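Local coordinates for putative pyridoxal phosphate-dependent transferase (Clostridium difficile, PDB 4DQ6), which binds pyridoxal-5'-phosphate and belongs to the class I and II aminotransferase family, with two chains in its assembly, at residues V12-S15 with K21-E24; A40-K45 with E293-Y298. One frame throughout, in Å; residues are numbered along the deposited sequence.

Both contacts are buried, yet they differ in depth and in chemistry. Contact 1 joins the N-terminal loop 12-15 to the short helix 20-23, about 20 Å from the centre of the chain, and has charged and aromatic groups sharing one place. Contact 2 lies nearer the centre, at about 14 Å, and is wholly apolar: loop 40-45 meets helix 289-313 across nearly 250 residues of sequence. Loop 40-45 ties the two together. Its aspartates Asp41 and Asp43 turn to the cationic groups of contact 1, whereas Met42 and Phe44 face the helix. Both contacts also reach the second subunit, contact 1 partly through Arg14 itself and contact 2 through the flanking Asp41 and Lys45.

Contact 1: residues V12-S15 with K21-E24; sequences VDRS and KWSE
Arg14 lies across the indole of Trp22 and touches it at several points along its side chain. CB sits over one face of the five-membered ring, 3.9 Å from its centroid and 21° off the normal, a CH-pi contact. With CG anti to the carbonyl carbon (chi1 -73°), the chain runs on past the pyrrole side of the indole. CD comes within 3.6 Å of Trp22 NE1, and a bend at chi3 (82°) then carries the guanidinium beyond the ring. NE passes close to Trp22 CD1 and is hydrogen-bonded to Asn17 OD1. NH1 lies at the edge of the indole, in its plane, and touches Lys21 CD at 3.7 Å; it also forms salt bridges with Asp41 and Asp43. Lys21 is fully extended and crosses Arg14 at about a right angle, its NZ held by Asp43 OD2 and the carbonyl oxygen of Asp41. In the modelled conformer of Asp43, Trp22 NE1 probably donates to OD1, so that one carboxylate would serve all three side chains. A water bridges backbone and side chain, donating to Arg14 O at 2.7 Å and lying 2.8 Å from Ser23 OG. Within the loop, Ser15 OG gives a 2.6 Å bond to the syn side of Asp13 OD2. Arginine suits this place because its methylenes can cover an aromatic face while its tip stays polar. Arg14 NH1 and Lys21 NZ are 4.6 Å apart, a closeness of like charges that the Asp43 carboxylate, together with that of Asp41 beside Arg14, probably offsets, and this would favour the protonated form of Lys21.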
ATOM      1  N   VAL A  12     -16.608  22.546   3.049  1.00 36.46           N
ATOM      2  CA  VAL A  12     -15.555  21.944   3.902  1.00 38.94           C
ATOM      3  C   VAL A  12     -14.208  22.259   3.233  1.00 38.77           C
ATOM      4  O   VAL A  12     -13.796  21.617   2.266  1.00 42.63           O
ATOM      5  CB  VAL A  12     -15.740  20.412   4.186  1.00 40.00           C
ATOM      6  CG1 VAL A  12     -15.005  20.012   5.458  1.00 39.44           C
ATOM      7  CG2 VAL A  12     -17.209  20.026   4.353  1.00 39.01           C
ATOM      8  N   ASP A  13     -13.564  23.299   3.725  1.00 42.83           N
ATOM      9  CA  ASP A  13     -12.322  23.752   3.151  1.00 39.45           C
ATOM     10  C   ASP A  13     -11.315  22.624   3.397  1.00 34.74           C
ATOM     11  O   ASP A  13     -11.258  22.001   4.456  1.00 33.49           O
ATOM     12  CB  ASP A  13     -11.892  25.094   3.766  1.00 44.11           C
ATOM     13  CG  ASP A  13     -10.511  25.556   3.293  1.00 48.03           C
ATOM     14  OD1 ASP A  13     -10.364  26.000   2.121  1.00 52.47           O
ATOM     15  OD2 ASP A  13      -9.577  25.486   4.123  1.00 52.04           O
ATOM     16  N   ARG A  14     -10.593  22.303   2.347  1.00 31.11           N
ATOM     17  CA  ARG A  14      -9.619  21.232   2.426  1.00 26.64           C
ATOM     18  C   ARG A  14      -8.208  21.745   2.275  1.00 28.47           C
ATOM     19  O   ARG A  14      -7.283  20.962   2.066  1.00 26.39           O
ATOM     20  CB  ARG A  14      -9.922  20.213   1.365  1.00 23.64           C
ATOM     21  CG  ARG A  14     -11.126  19.353   1.613  1.00 20.85           C
ATOM     22  CD  ARG A  14     -11.394  18.518   0.392  1.00 19.76           C
ATOM     23  NE  ARG A  14     -10.545  17.324   0.347  1.00 18.57           N
ATOM     24  CZ  ARG A  14     -10.462  16.500  -0.698  1.00 17.35           C
ATOM     25  NH1 ARG A  14     -11.122  16.797  -1.812  1.00 18.02           N
ATOM     26  NH2 ARG A  14      -9.702  15.402  -0.663  1.00 16.48           N
ATOM     27  N   SER A  15      -8.016  23.056   2.454  1.00 29.77           N
ATOM     28  CA  SER A  15      -6.680  23.643   2.378  1.00 30.73           C
ATOM     29  C   SER A  15      -5.715  23.027   3.411  1.00 28.06           C
ATOM     30  O   SER A  15      -4.521  23.089   3.172  1.00 29.61           O
ATOM     31  CB  SER A  15      -6.761  25.172   2.594  1.00 34.92           C
ATOM     32  OG  SER A  15      -7.020  25.399   3.968  1.00 38.92           O
ATOM     33  N   LYS A  21      -6.020  17.050  -4.643  1.00 16.51           N
ATOM     34  CA  LYS A  21      -6.959  17.850  -5.424  1.00 16.25           C
ATOM     35  C   LYS A  21      -6.756  19.369  -5.183  1.00 17.12           C
ATOM     36  O   LYS A  21      -6.774  20.183  -6.123  1.00 17.86           O
ATOM     37  CB  LYS A  21      -8.393  17.438  -5.086  1.00 17.70           C
ATOM     38  CG  LYS A  21      -9.482  18.105  -5.933  1.00 17.80           C
ATOM     39  CD  LYS A  21     -10.866  17.600  -5.439  1.00 18.58           C
ATOM     40  CE  LYS A  21     -12.033  17.993  -6.338  1.00 19.12           C
ATOM     41  NZ  LYS A  21     -13.329  17.443  -5.785  1.00 20.67           N
ATOM     42  N   TRP A  22      -6.584  19.735  -3.929  1.00 18.30           N
ATOM     43  CA  TRP A  22      -6.405  21.146  -3.548  1.00 19.70           C
ATOM     44  C   TRP A  22      -4.981  21.650  -3.523  1.00 20.18           C
ATOM     45  O   TRP A  22      -4.765  22.876  -3.549  1.00 22.25           O
ATOM     46  CB  TRP A  22      -7.060  21.366  -2.189  1.00 19.85           C
ATOM     47  CG  TRP A  22      -8.552  21.380  -2.264  1.00 20.20           C
ATOM     48  CD1 TRP A  22      -9.446  20.307  -2.271  1.00 20.51           C
ATOM     49  CD2 TRP A  22      -9.392  22.556  -2.408  1.00 22.63           C
ATOM     50  NE1 TRP A  22     -10.756  20.753  -2.374  1.00 19.75           N
ATOM     51  CE2 TRP A  22     -10.772  22.086  -2.440  1.00 22.04           C
ATOM     52  CE3 TRP A  22      -9.143  23.920  -2.515  1.00 27.54           C
ATOM     53  CZ2 TRP A  22     -11.833  22.955  -2.560  1.00 24.16           C
ATOM     54  CZ3 TRP A  22     -10.232  24.784  -2.680  1.00 27.92           C
ATOM     55  CH2 TRP A  22     -11.544  24.298  -2.718  1.00 26.30           C
ATOM     56  N   SER A  23      -3.998  20.746  -3.501  1.00 19.95           N
ATOM     57  CA  SER A  23      -2.591  21.062  -3.245  1.00 22.16           C
ATOM     58  C   SER A  23      -1.595  20.748  -4.358  1.00 21.68           C
ATOM     59  O   SER A  23      -0.481  21.242  -4.325  1.00 23.69           O
ATOM     60  CB  SER A  23      -2.132  20.308  -1.996  1.00 23.05           C
ATOM     61  OG  SER A  23      -2.874  20.813  -0.906  1.00 27.21           O
ATOM     62  N   GLU A  24      -1.973  19.918  -5.314  1.00 20.52           N
ATOM     63  CA  GLU A  24      -1.090  19.525  -6.423  1.00 21.93           C
ATOM     64  C   GLU A  24      -1.434  20.148  -7.783  1.00 24.82           C
ATOM     65  O   GLU A  24      -0.959  19.703  -8.834  1.00 26.34           O
ATOM     66  CB  GLU A  24      -1.065  17.985  -6.570  1.00 22.55           C
ATOM     67  CG  GLU A  24      -0.256  17.368  -5.480  1.00 23.06           C
ATOM     68  CD  GLU A  24      -0.121  15.833  -5.528  1.00 23.40           C
ATOM     69  OE1 GLU A  24      -0.328  15.196  -6.590  1.00 25.16           O
ATOM     70  OE2 GLU A  24       0.227  15.278  -4.470  1.00 22.13           O
TER
HETATM   71  O   HOH W   1      -4.868  20.270   0.963  1.00 19.37           O

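Contact 2: residues A40-K45 with E293-Y298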
ATOM      1  N   ALA A  40     -10.776  12.900  -9.151  1.00 15.26           N
ATOM      2  CA  ALA A  40     -11.977  12.200  -8.680  1.00 14.87           C
ATOM      3  C   ALA A  40     -11.870  11.751  -7.220  1.00 15.07           C
ATOM      4  O   ALA A  40     -11.751  10.563  -6.909  1.00 15.41           O
ATOM      5  CB  ALA A  40     -12.249  10.985  -9.625  1.00 14.61           C
ATOM      6  N   ASP A  41     -11.974  12.732  -6.326  1.00 14.98           N
ATOM      7  CA  ASP A  41     -12.435  12.489  -4.956  1.00 15.40           C
ATOM      8  C   ASP A  41     -13.445  13.580  -4.692  1.00 15.14           C
ATOM      9  O   ASP A  41     -13.605  14.494  -5.476  1.00 17.14           O
ATOM     10  CB  ASP A  41     -11.313  12.344  -3.901  1.00 16.45           C
ATOM     11  CG  ASP A  41     -10.576  13.613  -3.585  1.00 17.19           C
ATOM     12  OD1 ASP A  41     -11.060  14.729  -3.891  1.00 17.54           O
ATOM     13  OD2 ASP A  41      -9.479  13.519  -2.964  1.00 16.94           O
ATOM     14  N   MET A  42     -14.147  13.476  -3.579  1.00 14.35           N
ATOM     15  CA  MET A  42     -15.265  14.356  -3.365  1.00 14.94           C
ATOM     16  C   MET A  42     -14.939  15.426  -2.355  1.00 15.82           C
ATOM     17  O   MET A  42     -14.161  15.190  -1.407  1.00 17.44           O
ATOM     18  CB  MET A  42     -16.462  13.559  -2.820  1.00 14.61           C
ATOM     19  CG  MET A  42     -16.824  12.238  -3.506  1.00 14.81           C
ATOM     20  SD  MET A  42     -18.334  11.640  -2.602  1.00 14.68           S
ATOM     21  CE  MET A  42     -18.506  10.037  -3.434  1.00 15.27           C
ATOM     22  N   ASP A  43     -15.572  16.584  -2.466  1.00 16.27           N
ATOM     23  CA  ASP A  43     -15.476  17.614  -1.410  1.00 17.83           C
ATOM     24  C   ASP A  43     -16.648  17.503  -0.448  1.00 18.94           C
ATOM     25  O   ASP A  43     -17.348  18.508  -0.080  1.00 22.01           O
ATOM     26  CB  ASP A  43     -15.420  18.997  -2.007  1.00 18.88           C
ATOM     27  CG  ASP A  43     -14.101  19.269  -2.703  0.50 19.91           C
ATOM     28  OD1 ASP A  43     -13.072  19.422  -2.009  0.50 20.91           O
ATOM     29  OD2 ASP A  43     -14.082  19.344  -3.946  0.50 19.38           O
ATOM     30  N   PHE A  44     -16.833  16.278  -0.017  1.00 17.77           N
ATOM     31  CA  PHE A  44     -17.804  15.936   0.987  1.00 18.18           C
ATOM     32  C   PHE A  44     -17.164  15.149   2.128  1.00 17.75           C
ATOM     33  O   PHE A  44     -16.264  14.422   1.951  1.00 18.10           O
ATOM     34  CB  PHE A  44     -18.903  15.071   0.438  1.00 17.03           C
ATOM     35  CG  PHE A  44     -19.746  15.712  -0.598  1.00 17.11           C
ATOM     36  CD1 PHE A  44     -20.268  16.991  -0.467  1.00 17.37           C
ATOM     37  CD2 PHE A  44     -20.069  14.984  -1.700  1.00 15.44           C
ATOM     38  CE1 PHE A  44     -21.036  17.537  -1.497  1.00 17.11           C
ATOM     39  CE2 PHE A  44     -20.869  15.480  -2.710  1.00 16.46           C
ATOM     40  CZ  PHE A  44     -21.332  16.796  -2.610  1.00 16.74           C
ATOM     41  N   LYS A  45     -17.659  15.314   3.340  1.00 18.83           N
ATOM     42  CA  LYS A  45     -17.268  14.468   4.459  1.00 20.15           C
ATOM     43  C   LYS A  45     -17.627  13.029   4.229  1.00 19.80           C
ATOM     44  O   LYS A  45     -18.608  12.731   3.544  1.00 20.37           O
ATOM     45  CB  LYS A  45     -17.952  14.937   5.734  1.00 23.39           C
ATOM     46  CG  LYS A  45     -17.402  16.256   6.221  1.00 24.35           C
ATOM     47  CD  LYS A  45     -18.045  16.636   7.515  1.00 28.53           C
ATOM     48  CE  LYS A  45     -17.441  17.933   7.982  1.00 31.49           C
ATOM     49  NZ  LYS A  45     -18.250  18.341   9.148  1.00 34.48           N
ATOM     50  N   GLU A 293     -27.383   6.473  -0.752  1.00 15.55           N
ATOM     51  CA  GLU A 293     -28.606   6.807  -1.476  1.00 16.48           C
ATOM     52  C   GLU A 293     -28.809   8.345  -1.432  1.00 16.12           C
ATOM     53  O   GLU A 293     -29.219   8.963  -2.427  1.00 16.39           O
ATOM     54  CB  GLU A 293     -29.802   6.026  -0.931  1.00 20.17           C
ATOM     55  CG  GLU A 293     -29.756   4.528  -1.219  1.00 22.90           C
ATOM     56  CD  GLU A 293     -29.798   4.137  -2.686  1.00 27.38           C
ATOM     57  OE1 GLU A 293     -30.408   4.855  -3.529  1.00 30.19           O
ATOM     58  OE2 GLU A 293     -29.240   3.069  -3.046  1.00 32.18           O
ATOM     59  N   SER A 294     -28.505   8.960  -0.300  1.00 15.77           N
ATOM     60  CA  SER A 294     -28.646  10.419  -0.146  0.50 16.10           C
ATOM     61  C   SER A 294     -27.645  11.161  -1.021  1.00 15.67           C
ATOM     62  O   SER A 294     -28.004  12.130  -1.657  1.00 16.45           O
ATOM     63  CB  SER A 294     -28.493  10.847   1.308  0.50 16.38           C
ATOM     64  OG  SER A 294     -28.876  12.220   1.579  0.50 15.98           O
ATOM     65  N   PHE A 295     -26.396  10.640  -1.118  1.00 14.70           N
ATOM     66  CA  PHE A 295     -25.381  11.234  -1.944  1.00 14.81           C
ATOM     67  C   PHE A 295     -25.854  11.148  -3.405  1.00 13.97           C
ATOM     68  O   PHE A 295     -25.716  12.129  -4.139  1.00 14.01           O
ATOM     69  CB  PHE A 295     -24.037  10.464  -1.837  1.00 14.64           C
ATOM     70  CG  PHE A 295     -23.107  10.704  -2.980  1.00 14.86           C
ATOM     71  CD1 PHE A 295     -22.427  11.875  -3.082  1.00 14.41           C
ATOM     72  CD2 PHE A 295     -22.922   9.768  -3.993  1.00 15.14           C
ATOM     73  CE1 PHE A 295     -21.575  12.139  -4.134  1.00 14.71           C
ATOM     74  CE2 PHE A 295     -22.058  10.020  -5.034  1.00 14.94           C
ATOM     75  CZ  PHE A 295     -21.384  11.173  -5.136  1.00 14.24           C
ATOM     76  N   LEU A 296     -26.446  10.021  -3.822  1.00 13.51           N
ATOM     77  CA  LEU A 296     -26.829   9.861  -5.225  1.00 14.59           C
ATOM     78  C   LEU A 296     -27.958  10.800  -5.606  1.00 15.31           C
ATOM     79  O   LEU A 296     -28.021  11.313  -6.723  1.00 14.85           O
ATOM     80  CB  LEU A 296     -27.163   8.428  -5.516  1.00 15.49           C
ATOM     81  CG  LEU A 296     -26.020   7.402  -5.555  1.00 13.94           C
ATOM     82  CD1 LEU A 296     -26.631   6.018  -5.622  1.00 14.23           C
ATOM     83  CD2 LEU A 296     -25.039   7.630  -6.724  1.00 14.87           C
ATOM     84  N   GLU A 297     -28.834  11.087  -4.660  1.00 16.37           N
ATOM     85  CA  GLU A 297     -29.856  12.136  -4.891  1.00 18.45           C
ATOM     86  C   GLU A 297     -29.263  13.560  -5.050  1.00 17.23           C
ATOM     87  O   GLU A 297     -29.614  14.307  -5.949  1.00 17.03           O
ATOM     88  CB  GLU A 297     -30.850  12.115  -3.740  1.00 22.77           C
ATOM     89  CG  GLU A 297     -31.768  10.933  -3.834  1.00 28.74           C
ATOM     90  CD  GLU A 297     -32.972  11.191  -4.743  1.00 34.36           C
ATOM     91  OE1 GLU A 297     -33.095  12.316  -5.288  1.00 42.11           O
ATOM     92  OE2 GLU A 297     -33.794  10.253  -4.921  1.00 44.02           O
ATOM     93  N   TYR A 298     -28.310  13.863  -4.177  1.00 15.45           N
ATOM     94  CA  TYR A 298     -27.600  15.118  -4.254  1.00 15.80           C
ATOM     95  C   TYR A 298     -26.817  15.263  -5.572  1.00 15.34           C
ATOM     96  O   TYR A 298     -26.851  16.284  -6.177  1.00 15.54           O
ATOM     97  CB  TYR A 298     -26.726  15.306  -3.017  1.00 15.44           C
ATOM     98  CG  TYR A 298     -26.254  16.739  -2.819  1.00 16.59           C
ATOM     99  CD1 TYR A 298     -27.045  17.616  -2.161  1.00 16.93           C
ATOM    100  CD2 TYR A 298     -25.092  17.239  -3.417  1.00 15.64           C
ATOM    101  CE1 TYR A 298     -26.676  18.931  -1.934  1.00 18.15           C
ATOM    102  CE2 TYR A 298     -24.675  18.577  -3.200  1.00 16.48           C
ATOM    103  CZ  TYR A 298     -25.502  19.427  -2.464  1.00 16.97           C
ATOM    104  OH  TYR A 298     -25.075  20.748  -2.295  1.00 17.51           O
TER
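The ring of Phe295 has the methyl group of Met42 over one face and the ring of Phe44 at its edge. Met42 CE stands 3.5 Å above the plane, offset toward the rim, in a CH-pi contact 26° off the normal. Met42 SD approaches obliquely, 4.2 Å from the centroid, making this a Met-aromatic contact. Phe44 CE2 reaches the edge of Phe295 at CE1, 3.7 Å away, each atom lying near the plane of the other ring, while Met42 SD lies at the Phe44 edge, in plane. Tyr298 meets Phe44 obliquely, its CE2 3.8 Å from Phe44 CZ and the ring planes at 86°. Phe295 and Tyr298, three residues apart on helix 289-313, project from one side of it toward the loop between strand 35-36 and helix 48-58 in this fold-type I architecture, the Met42 side chain staying about 11 Å from pyridoxal-5'-phosphate, outside its pocket. Phe295 CG is anti to the backbone N (chi1 160°), which carries the ring outward from the helix to meet Met42. Methionine suits the spot because its unbranched chain can reach the ring. Tyr298 suits the border: its ring packs while its OH is hydrogen-bonded to Asn9 OD1 and Arg376 N.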